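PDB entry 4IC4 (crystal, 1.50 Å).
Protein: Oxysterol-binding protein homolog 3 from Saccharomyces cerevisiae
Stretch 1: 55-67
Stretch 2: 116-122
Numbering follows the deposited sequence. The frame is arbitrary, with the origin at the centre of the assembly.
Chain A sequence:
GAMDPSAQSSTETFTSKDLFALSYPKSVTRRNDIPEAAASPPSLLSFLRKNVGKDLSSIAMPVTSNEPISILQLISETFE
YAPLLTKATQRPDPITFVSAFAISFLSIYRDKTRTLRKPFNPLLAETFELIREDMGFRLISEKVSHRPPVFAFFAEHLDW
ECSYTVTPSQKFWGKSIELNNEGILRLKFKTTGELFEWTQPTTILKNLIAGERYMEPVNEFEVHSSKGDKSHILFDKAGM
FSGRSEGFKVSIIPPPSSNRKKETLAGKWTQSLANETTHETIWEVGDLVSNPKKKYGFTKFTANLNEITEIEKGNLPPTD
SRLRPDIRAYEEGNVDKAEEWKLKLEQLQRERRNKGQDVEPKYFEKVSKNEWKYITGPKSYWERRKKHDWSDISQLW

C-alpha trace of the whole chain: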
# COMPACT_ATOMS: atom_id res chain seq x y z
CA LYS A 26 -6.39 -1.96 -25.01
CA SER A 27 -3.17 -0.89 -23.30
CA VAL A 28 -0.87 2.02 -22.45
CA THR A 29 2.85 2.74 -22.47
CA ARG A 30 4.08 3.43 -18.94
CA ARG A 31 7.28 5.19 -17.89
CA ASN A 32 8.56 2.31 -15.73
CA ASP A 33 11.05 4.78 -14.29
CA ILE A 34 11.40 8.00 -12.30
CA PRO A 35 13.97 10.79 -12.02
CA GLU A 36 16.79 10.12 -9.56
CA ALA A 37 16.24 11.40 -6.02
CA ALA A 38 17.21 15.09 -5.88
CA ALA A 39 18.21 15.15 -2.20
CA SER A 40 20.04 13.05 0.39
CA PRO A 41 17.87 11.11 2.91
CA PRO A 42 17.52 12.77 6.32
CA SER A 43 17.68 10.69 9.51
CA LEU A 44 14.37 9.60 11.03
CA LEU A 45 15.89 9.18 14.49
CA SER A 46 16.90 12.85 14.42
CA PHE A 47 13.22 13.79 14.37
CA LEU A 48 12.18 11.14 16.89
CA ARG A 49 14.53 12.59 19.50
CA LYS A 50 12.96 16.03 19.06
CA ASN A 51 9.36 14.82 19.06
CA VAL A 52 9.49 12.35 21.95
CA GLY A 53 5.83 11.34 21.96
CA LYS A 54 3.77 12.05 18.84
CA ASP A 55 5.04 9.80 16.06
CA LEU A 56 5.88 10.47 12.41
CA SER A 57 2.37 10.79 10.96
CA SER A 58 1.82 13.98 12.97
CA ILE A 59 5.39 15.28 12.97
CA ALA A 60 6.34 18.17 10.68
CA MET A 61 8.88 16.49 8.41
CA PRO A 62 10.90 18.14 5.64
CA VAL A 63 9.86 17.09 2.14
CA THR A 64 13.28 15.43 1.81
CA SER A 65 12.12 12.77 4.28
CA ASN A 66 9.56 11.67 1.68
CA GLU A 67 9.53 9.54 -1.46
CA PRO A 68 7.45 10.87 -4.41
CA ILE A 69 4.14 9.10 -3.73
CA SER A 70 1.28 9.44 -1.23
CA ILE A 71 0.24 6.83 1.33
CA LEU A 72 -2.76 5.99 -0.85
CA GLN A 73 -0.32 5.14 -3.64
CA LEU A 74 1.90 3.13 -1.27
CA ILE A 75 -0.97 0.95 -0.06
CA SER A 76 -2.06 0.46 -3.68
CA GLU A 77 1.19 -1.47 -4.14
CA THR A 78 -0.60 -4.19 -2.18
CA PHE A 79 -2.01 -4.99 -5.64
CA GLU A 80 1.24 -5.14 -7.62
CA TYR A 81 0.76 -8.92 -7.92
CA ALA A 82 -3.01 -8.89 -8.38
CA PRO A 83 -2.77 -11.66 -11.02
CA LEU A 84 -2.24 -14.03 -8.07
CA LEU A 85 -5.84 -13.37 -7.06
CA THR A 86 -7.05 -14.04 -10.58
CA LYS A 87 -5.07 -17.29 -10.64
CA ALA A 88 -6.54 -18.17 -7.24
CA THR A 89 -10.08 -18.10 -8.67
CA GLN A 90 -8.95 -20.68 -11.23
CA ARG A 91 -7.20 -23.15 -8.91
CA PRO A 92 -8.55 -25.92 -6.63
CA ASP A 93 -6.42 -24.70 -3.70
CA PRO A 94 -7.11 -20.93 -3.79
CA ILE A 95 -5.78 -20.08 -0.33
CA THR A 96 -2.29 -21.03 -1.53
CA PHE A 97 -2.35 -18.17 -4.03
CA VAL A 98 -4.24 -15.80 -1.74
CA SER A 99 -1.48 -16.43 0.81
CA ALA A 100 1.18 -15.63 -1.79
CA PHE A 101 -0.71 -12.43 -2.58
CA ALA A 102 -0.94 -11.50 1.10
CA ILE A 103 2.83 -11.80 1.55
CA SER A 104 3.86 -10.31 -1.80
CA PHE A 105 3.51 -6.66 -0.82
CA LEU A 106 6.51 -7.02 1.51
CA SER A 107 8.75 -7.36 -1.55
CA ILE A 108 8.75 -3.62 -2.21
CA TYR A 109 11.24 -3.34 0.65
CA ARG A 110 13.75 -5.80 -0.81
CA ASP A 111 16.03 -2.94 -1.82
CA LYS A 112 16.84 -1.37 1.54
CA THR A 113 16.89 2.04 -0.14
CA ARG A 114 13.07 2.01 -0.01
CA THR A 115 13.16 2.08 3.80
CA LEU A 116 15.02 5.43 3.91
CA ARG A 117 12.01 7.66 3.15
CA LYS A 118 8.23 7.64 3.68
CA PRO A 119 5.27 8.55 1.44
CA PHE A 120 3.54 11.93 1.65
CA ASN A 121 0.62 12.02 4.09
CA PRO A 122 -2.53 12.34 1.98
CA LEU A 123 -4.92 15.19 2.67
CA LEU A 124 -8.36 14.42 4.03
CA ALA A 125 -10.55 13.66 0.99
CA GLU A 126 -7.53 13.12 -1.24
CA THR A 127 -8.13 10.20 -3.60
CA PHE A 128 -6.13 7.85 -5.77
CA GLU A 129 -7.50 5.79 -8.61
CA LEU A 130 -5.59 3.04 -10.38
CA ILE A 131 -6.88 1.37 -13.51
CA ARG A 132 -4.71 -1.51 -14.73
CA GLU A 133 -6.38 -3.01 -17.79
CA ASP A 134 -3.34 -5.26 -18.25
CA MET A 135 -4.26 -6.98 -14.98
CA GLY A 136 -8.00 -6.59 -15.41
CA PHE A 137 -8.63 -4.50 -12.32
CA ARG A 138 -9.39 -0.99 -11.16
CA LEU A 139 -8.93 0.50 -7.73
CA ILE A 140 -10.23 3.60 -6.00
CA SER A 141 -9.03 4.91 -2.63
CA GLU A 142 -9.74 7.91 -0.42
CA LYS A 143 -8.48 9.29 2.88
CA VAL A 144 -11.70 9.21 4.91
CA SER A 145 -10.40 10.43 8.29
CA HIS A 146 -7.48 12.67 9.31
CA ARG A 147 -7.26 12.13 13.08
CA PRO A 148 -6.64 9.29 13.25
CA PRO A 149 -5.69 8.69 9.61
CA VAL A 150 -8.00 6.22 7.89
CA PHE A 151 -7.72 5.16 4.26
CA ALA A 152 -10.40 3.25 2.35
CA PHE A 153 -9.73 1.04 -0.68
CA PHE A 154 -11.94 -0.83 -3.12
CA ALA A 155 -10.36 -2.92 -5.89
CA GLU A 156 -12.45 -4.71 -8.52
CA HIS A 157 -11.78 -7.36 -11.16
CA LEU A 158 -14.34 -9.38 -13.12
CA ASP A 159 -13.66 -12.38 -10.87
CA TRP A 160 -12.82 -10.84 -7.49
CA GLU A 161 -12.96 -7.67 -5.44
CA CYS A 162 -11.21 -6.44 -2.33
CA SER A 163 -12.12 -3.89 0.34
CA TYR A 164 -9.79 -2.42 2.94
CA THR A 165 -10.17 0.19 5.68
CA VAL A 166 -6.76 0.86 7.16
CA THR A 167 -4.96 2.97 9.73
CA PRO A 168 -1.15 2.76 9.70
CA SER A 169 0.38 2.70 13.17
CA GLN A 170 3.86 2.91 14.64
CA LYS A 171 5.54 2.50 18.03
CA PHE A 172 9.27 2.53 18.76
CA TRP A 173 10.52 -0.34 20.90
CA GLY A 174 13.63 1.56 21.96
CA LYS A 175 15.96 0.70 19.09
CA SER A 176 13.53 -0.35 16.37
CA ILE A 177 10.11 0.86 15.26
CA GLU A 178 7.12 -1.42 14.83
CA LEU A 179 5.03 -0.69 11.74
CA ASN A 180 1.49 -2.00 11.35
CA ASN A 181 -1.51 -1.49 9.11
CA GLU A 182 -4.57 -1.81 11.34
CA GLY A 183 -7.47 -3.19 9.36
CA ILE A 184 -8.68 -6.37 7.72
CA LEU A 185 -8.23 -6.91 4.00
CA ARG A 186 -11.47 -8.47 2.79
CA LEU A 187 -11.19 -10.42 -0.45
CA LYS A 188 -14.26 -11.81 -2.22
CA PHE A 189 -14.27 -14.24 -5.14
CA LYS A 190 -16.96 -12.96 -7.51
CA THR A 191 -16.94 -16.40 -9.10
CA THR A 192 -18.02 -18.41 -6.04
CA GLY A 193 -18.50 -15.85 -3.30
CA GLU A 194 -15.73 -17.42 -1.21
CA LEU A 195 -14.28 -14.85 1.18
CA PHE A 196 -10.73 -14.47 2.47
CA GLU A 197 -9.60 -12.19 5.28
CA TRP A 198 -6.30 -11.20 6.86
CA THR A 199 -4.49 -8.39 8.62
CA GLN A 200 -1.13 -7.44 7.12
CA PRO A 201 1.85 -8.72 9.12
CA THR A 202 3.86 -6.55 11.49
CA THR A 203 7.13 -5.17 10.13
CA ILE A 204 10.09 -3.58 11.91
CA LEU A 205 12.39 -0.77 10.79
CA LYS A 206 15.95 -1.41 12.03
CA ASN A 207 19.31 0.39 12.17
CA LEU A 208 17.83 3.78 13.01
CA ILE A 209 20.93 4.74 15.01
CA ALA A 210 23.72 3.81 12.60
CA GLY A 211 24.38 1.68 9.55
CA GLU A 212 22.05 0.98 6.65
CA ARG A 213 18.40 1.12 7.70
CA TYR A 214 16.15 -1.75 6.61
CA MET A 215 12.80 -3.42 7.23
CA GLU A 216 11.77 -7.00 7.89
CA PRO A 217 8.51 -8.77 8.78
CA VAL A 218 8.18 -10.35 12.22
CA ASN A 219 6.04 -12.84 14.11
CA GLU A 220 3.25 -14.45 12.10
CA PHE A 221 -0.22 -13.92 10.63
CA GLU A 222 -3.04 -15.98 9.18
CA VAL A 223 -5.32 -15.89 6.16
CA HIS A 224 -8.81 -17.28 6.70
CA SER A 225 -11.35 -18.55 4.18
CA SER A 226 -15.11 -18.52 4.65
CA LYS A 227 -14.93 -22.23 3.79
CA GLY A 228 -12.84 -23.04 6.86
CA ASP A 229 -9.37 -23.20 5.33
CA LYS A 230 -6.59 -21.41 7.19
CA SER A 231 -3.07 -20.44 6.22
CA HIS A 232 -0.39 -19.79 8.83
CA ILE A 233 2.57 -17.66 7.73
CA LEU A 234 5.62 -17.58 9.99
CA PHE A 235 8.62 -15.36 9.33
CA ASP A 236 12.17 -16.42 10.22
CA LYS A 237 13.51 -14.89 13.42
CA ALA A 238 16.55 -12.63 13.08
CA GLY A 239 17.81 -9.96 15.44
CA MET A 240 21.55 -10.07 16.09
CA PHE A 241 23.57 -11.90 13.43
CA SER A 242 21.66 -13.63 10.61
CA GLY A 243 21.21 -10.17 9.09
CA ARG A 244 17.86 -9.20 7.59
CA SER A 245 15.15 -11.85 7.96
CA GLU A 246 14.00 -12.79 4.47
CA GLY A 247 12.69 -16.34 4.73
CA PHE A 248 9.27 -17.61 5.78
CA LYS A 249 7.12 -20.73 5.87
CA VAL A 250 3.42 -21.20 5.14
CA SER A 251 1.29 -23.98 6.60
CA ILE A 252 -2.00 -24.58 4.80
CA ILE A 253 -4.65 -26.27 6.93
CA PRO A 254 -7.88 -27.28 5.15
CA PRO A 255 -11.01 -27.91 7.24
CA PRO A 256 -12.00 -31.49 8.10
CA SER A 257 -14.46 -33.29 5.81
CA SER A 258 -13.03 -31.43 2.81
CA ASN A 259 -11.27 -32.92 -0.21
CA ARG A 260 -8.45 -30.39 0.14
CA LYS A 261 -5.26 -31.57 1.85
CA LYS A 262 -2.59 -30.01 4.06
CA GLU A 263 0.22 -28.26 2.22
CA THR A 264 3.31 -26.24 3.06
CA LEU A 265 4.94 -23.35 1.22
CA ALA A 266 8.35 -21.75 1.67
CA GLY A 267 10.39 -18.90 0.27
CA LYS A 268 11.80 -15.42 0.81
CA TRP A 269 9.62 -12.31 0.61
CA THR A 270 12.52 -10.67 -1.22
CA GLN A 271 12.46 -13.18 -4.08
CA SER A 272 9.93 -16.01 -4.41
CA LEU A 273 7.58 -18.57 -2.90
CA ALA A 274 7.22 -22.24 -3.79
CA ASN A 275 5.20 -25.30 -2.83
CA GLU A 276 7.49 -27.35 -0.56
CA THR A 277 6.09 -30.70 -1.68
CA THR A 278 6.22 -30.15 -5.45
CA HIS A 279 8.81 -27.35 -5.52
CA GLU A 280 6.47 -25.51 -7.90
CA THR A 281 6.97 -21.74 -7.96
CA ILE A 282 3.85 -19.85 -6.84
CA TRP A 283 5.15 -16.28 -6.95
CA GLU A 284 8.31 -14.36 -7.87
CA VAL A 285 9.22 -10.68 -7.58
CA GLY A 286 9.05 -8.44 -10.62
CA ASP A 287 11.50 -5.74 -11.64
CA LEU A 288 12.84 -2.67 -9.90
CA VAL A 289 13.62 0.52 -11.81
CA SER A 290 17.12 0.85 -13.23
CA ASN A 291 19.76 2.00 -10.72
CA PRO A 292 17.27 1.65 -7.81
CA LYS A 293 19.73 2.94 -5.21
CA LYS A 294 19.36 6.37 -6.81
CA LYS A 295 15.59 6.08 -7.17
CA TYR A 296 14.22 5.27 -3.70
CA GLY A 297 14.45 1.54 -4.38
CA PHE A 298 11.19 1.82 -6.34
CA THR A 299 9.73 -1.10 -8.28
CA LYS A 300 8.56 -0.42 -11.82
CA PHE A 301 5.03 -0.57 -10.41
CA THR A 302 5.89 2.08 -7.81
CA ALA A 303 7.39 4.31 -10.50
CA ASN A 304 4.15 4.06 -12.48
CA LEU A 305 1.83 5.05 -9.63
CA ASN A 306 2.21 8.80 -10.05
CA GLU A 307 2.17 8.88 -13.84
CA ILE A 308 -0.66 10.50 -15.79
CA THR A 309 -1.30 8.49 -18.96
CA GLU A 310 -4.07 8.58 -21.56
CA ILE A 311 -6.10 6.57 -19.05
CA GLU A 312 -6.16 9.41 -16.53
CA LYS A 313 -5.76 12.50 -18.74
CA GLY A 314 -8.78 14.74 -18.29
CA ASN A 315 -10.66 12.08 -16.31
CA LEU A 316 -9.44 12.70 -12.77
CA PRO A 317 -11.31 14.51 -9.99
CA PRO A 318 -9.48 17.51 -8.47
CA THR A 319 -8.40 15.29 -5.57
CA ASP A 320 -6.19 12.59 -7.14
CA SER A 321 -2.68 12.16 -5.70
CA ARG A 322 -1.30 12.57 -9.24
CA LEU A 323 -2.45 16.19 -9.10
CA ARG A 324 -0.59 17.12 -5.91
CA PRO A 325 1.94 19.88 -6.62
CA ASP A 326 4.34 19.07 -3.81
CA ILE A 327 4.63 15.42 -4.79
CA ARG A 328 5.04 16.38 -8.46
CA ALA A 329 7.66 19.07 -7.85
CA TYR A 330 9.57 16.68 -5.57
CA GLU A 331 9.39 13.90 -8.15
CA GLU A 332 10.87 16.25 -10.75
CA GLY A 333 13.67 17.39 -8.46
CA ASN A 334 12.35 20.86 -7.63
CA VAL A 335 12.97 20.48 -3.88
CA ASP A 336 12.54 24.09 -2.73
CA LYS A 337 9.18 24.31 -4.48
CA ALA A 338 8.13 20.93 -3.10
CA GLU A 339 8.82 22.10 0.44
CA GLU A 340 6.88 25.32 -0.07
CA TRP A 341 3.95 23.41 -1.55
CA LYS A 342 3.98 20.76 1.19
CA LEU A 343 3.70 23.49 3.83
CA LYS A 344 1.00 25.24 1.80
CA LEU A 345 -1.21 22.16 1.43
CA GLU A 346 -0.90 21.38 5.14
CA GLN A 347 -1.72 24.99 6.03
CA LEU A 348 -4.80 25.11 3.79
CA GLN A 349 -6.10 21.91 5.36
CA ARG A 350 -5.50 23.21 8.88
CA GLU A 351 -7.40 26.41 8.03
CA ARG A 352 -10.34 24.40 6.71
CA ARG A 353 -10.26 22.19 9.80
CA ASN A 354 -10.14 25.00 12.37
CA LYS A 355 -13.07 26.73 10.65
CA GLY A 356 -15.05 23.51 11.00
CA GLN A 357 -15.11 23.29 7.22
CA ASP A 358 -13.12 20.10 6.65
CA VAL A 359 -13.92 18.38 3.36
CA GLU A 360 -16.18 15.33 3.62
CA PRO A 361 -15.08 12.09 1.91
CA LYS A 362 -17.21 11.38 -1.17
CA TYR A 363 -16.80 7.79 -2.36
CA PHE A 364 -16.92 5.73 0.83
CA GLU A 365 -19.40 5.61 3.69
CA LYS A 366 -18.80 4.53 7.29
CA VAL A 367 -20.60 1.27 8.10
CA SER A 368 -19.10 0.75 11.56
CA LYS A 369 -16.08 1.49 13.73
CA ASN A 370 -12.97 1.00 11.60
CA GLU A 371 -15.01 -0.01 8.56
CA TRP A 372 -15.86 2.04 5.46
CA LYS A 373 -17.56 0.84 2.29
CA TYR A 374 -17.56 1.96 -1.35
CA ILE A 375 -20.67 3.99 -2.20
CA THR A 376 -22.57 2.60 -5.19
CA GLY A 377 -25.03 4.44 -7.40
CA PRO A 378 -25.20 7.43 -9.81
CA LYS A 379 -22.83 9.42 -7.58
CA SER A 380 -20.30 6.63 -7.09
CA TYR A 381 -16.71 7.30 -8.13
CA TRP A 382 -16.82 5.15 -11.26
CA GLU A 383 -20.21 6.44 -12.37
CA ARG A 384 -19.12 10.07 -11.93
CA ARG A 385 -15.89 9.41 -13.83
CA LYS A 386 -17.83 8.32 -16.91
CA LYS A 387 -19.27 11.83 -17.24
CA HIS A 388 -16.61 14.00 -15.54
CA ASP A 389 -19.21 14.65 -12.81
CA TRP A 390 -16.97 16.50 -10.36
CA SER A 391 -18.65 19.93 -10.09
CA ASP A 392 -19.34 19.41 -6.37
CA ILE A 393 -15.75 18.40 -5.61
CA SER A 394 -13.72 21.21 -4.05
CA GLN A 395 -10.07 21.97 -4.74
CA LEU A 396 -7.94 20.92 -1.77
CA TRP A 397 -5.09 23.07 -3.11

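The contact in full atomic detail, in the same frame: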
# COMPACT_ATOMS: atom_id res chain seq x y z
N ASP A 55 4.23 10.44 17.09
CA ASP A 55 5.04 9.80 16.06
C ASP A 55 4.75 10.11 14.59
O ASP A 55 3.60 10.26 14.17
CB ASP A 55 5.04 8.28 16.26
CG ASP A 55 6.26 7.79 17.02
OD1 ASP A 55 6.52 8.31 18.12
OD2 ASP A 55 6.96 6.89 16.51
N LEU A 56 5.84 10.21 13.85
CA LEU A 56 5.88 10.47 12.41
C LEU A 56 4.65 11.09 11.76
O LEU A 56 4.67 12.27 11.39
CB LEU A 56 6.26 9.17 11.69
CG LEU A 56 6.40 9.10 10.17
CD1 LEU A 56 7.42 8.03 9.85
CD2 LEU A 56 5.06 8.78 9.51
N SER A 57 3.58 10.31 11.61
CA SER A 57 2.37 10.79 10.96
C SER A 57 1.91 12.20 11.34
O SER A 57 1.27 12.88 10.53
CB SER A 57 1.21 9.81 11.19
OG SER A 57 0.73 9.88 12.52
N SER A 58 2.22 12.65 12.55
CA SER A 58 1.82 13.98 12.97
C SER A 58 2.99 14.96 13.09
O SER A 58 2.79 16.14 13.35
CB SER A 58 1.07 13.90 14.31
OG SER A 58 1.86 13.28 15.31
N ILE A 59 4.20 14.45 12.87
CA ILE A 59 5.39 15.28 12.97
C ILE A 59 5.70 16.05 11.68
O ILE A 59 5.66 15.48 10.59
CB ILE A 59 6.63 14.43 13.34
CG1 ILE A 59 6.38 13.69 14.66
CG2 ILE A 59 7.87 15.30 13.45
CD1 ILE A 59 5.93 14.59 15.80
N ALA A 60 6.01 17.33 11.83
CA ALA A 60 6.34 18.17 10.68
C ALA A 60 7.69 17.71 10.14
O ALA A 60 8.74 17.98 10.74
CB ALA A 60 6.41 19.63 11.09
N MET A 61 7.67 17.01 9.02
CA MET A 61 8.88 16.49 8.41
C MET A 61 9.23 17.24 7.14
O MET A 61 8.34 17.66 6.39
CB MET A 61 8.71 15.01 8.08
CG MET A 61 8.33 14.13 9.26
SD MET A 61 9.72 13.82 10.36
CE MET A 61 10.26 12.22 9.75
N PRO A 62 10.52 17.43 6.86
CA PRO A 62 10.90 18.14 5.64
C PRO A 62 10.52 17.25 4.47
O PRO A 62 10.45 16.03 4.61
CB PRO A 62 12.42 18.29 5.79
CG PRO A 62 12.79 17.06 6.55
CD PRO A 62 11.71 16.98 7.61
N VAL A 63 10.26 17.86 3.32
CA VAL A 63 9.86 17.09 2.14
C VAL A 63 10.94 16.09 1.72
O VAL A 63 10.66 15.11 1.03
CB VAL A 63 9.54 18.03 0.96
CG1 VAL A 63 10.81 18.66 0.42
CG2 VAL A 63 8.80 17.26 -0.13
N THR A 64 12.18 16.33 2.15
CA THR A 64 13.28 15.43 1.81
C THR A 64 13.19 14.09 2.53
O THR A 64 13.89 13.14 2.17
CB THR A 64 14.64 16.09 2.13
OG1 THR A 64 14.62 16.58 3.48
CG2 THR A 64 14.91 17.23 1.17
N SER A 65 12.32 14.01 3.53
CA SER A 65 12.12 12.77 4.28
C SER A 65 11.12 11.88 3.54
O SER A 65 10.87 10.74 3.94
CB SER A 65 11.56 13.05 5.67
OG SER A 65 12.46 13.83 6.45
N ASN A 66 10.55 12.41 2.46
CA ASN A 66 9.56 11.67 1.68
C ASN A 66 10.09 11.05 0.39
O ASN A 66 11.19 11.36 -0.07
CB ASN A 66 8.40 12.61 1.29
CG ASN A 66 7.63 13.13 2.48
OD1 ASN A 66 7.13 14.26 2.46
ND2 ASN A 66 7.51 12.32 3.51
N GLU A 67 9.27 10.15 -0.16
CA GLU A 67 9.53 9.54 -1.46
C GLU A 67 8.37 10.16 -2.26
O GLU A 67 7.36 10.56 -1.67
CB GLU A 67 9.44 8.01 -1.40
CG GLU A 67 8.20 7.46 -0.74
CD GLU A 67 8.20 5.94 -0.70
OE1 GLU A 67 9.28 5.34 -0.91
OE2 GLU A 67 7.13 5.35 -0.45
N LEU A 116 14.42 4.15 3.50
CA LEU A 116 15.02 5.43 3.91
C LEU A 116 14.03 6.59 4.00
O LEU A 116 14.21 7.49 4.83
CB LEU A 116 16.15 5.80 2.96
CG LEU A 116 17.37 4.87 2.95
CD1 LEU A 116 18.25 5.20 1.77
CD2 LEU A 116 18.13 5.02 4.25
N ARG A 117 13.00 6.59 3.15
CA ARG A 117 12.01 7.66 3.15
C ARG A 117 10.59 7.11 3.30
O ARG A 117 10.37 5.91 3.22
CB ARG A 117 12.09 8.47 1.86
CG ARG A 117 13.34 9.33 1.69
CD ARG A 117 14.24 8.74 0.63
NE ARG A 117 15.25 9.68 0.16
CZ ARG A 117 16.20 9.36 -0.71
NH1 ARG A 117 16.25 8.13 -1.21
NH2 ARG A 117 17.09 10.27 -1.10
N LYS A 118 9.63 8.02 3.52
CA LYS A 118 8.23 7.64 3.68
C LYS A 118 7.34 8.40 2.69
O LYS A 118 7.72 9.46 2.20
CB LYS A 118 7.76 7.97 5.11
CG LYS A 118 7.64 9.46 5.39
CD LYS A 118 7.19 9.71 6.82
CE LYS A 118 7.03 11.20 7.09
NZ LYS A 118 6.01 11.81 6.19
N PRO A 119 6.16 7.86 2.38
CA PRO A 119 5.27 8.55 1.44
C PRO A 119 4.69 9.82 2.05
O PRO A 119 4.71 10.01 3.26
CB PRO A 119 4.17 7.52 1.17
CG PRO A 119 4.85 6.20 1.43
CD PRO A 119 5.67 6.50 2.66
N PHE A 120 4.18 10.70 1.19
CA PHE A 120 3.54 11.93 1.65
C PHE A 120 2.23 11.55 2.34
O PHE A 120 1.54 10.62 1.90
CB PHE A 120 3.17 12.83 0.48
CG PHE A 120 4.32 13.61 -0.09
CD1 PHE A 120 4.36 15.00 0.05
CD2 PHE A 120 5.32 12.98 -0.82
CE1 PHE A 120 5.38 15.74 -0.53
CE2 PHE A 120 6.34 13.72 -1.41
CZ PHE A 120 6.37 15.11 -1.27
N ASN A 121 1.88 12.26 3.41
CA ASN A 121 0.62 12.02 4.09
C ASN A 121 -0.48 12.60 3.20
O ASN A 121 -0.43 13.77 2.84
CB ASN A 121 0.58 12.72 5.45
CG ASN A 121 1.57 12.14 6.43
OD1 ASN A 121 1.56 10.95 6.70
ND2 ASN A 121 2.43 13.00 6.98
N PRO A 122 -1.47 11.79 2.83
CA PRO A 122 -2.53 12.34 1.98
C PRO A 122 -3.35 13.36 2.76
O PRO A 122 -3.34 13.38 3.99
CB PRO A 122 -3.37 11.11 1.63
CG PRO A 122 -2.41 9.96 1.78
CD PRO A 122 -1.63 10.34 3.01
O HOH W 1 4.70 13.07 8.67
O HOH W 2 8.26 4.20 1.81

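The carbonyl oxygen of Lys118 is the most heavily used atom in this contact, for three groups converge on it. Glu67 N donates a hydrogen bond to Lys118 O at 2.9 Å with an N-H...O angle of 143°, and Asn66 ND2 donates a second to Lys118 O at 3.2 Å and 137°. Asn66 CA also lies 2.9 Å from Lys118 O, with an angle of 134° at the hydrogen, which meets the description of a CA-H...O contact. Both N-H angles fall well short of linear.

The backbone frame is a short parallel bridge pairing Asn66 with Lys118, their CA atoms 4.7 Å apart. Its other hydrogen bond, from Lys118 N to Ser65 O, is 3.0 Å long and, at 163°, the straightest of the three that cross the contact. Lys118 thus donates to the residue before Asn66 and accepts from the residue after it, the pattern expected of a parallel bridge. Ser65 is presented by a 3-10 segment, in which Ser65 N bonds to Pro62 O at 3.0 Å; Asn66 N follows with a bond to Val63 O at 3.1 Å.

The CA-to-CB bond of Lys118 points away from stretch 1, yet the extended chain returns to it: chi2 and chi3 are both t, and chi4 is p. Along this path Lys118 CD packs 3.5 Å from Leu56 CD1, and Lys118 CE lies 3.9 Å from Met61 CG. Lys118 NZ stands 3.1 Å from Asn66 ND2, but both are donors, so this proximity is not a hydrogen bond. Instead, Lys118 NZ donates to water 1 at 3.1 Å. The same water accepts from Asn121 ND2 at 2.8 Å and donates to Leu56 O at 2.8 Å, linking the segment around Leu56 to stretch 2 although no direct hydrogen bond joins them.

Phe120 supplies an apolar surface beside the bridge. Its CZ approaches Val63 CG2 to 3.4 Å, obliquely to the ring, while Asn66 OD1 lies over one face and Glu67 O sits at the edge, 3.3 Å from Phe120 CD2. Arg117, whose CA-to-CB bond points toward stretch 1, lays its aliphatic portion against the backbone there: Arg117 CB is 3.3 Å from Ser65 O, and Arg117 CG is 3.4 Å from Asn66 O. Glu67 reaches back across the contact, bringing OE2 within 3.1 Å of Pro119 CG.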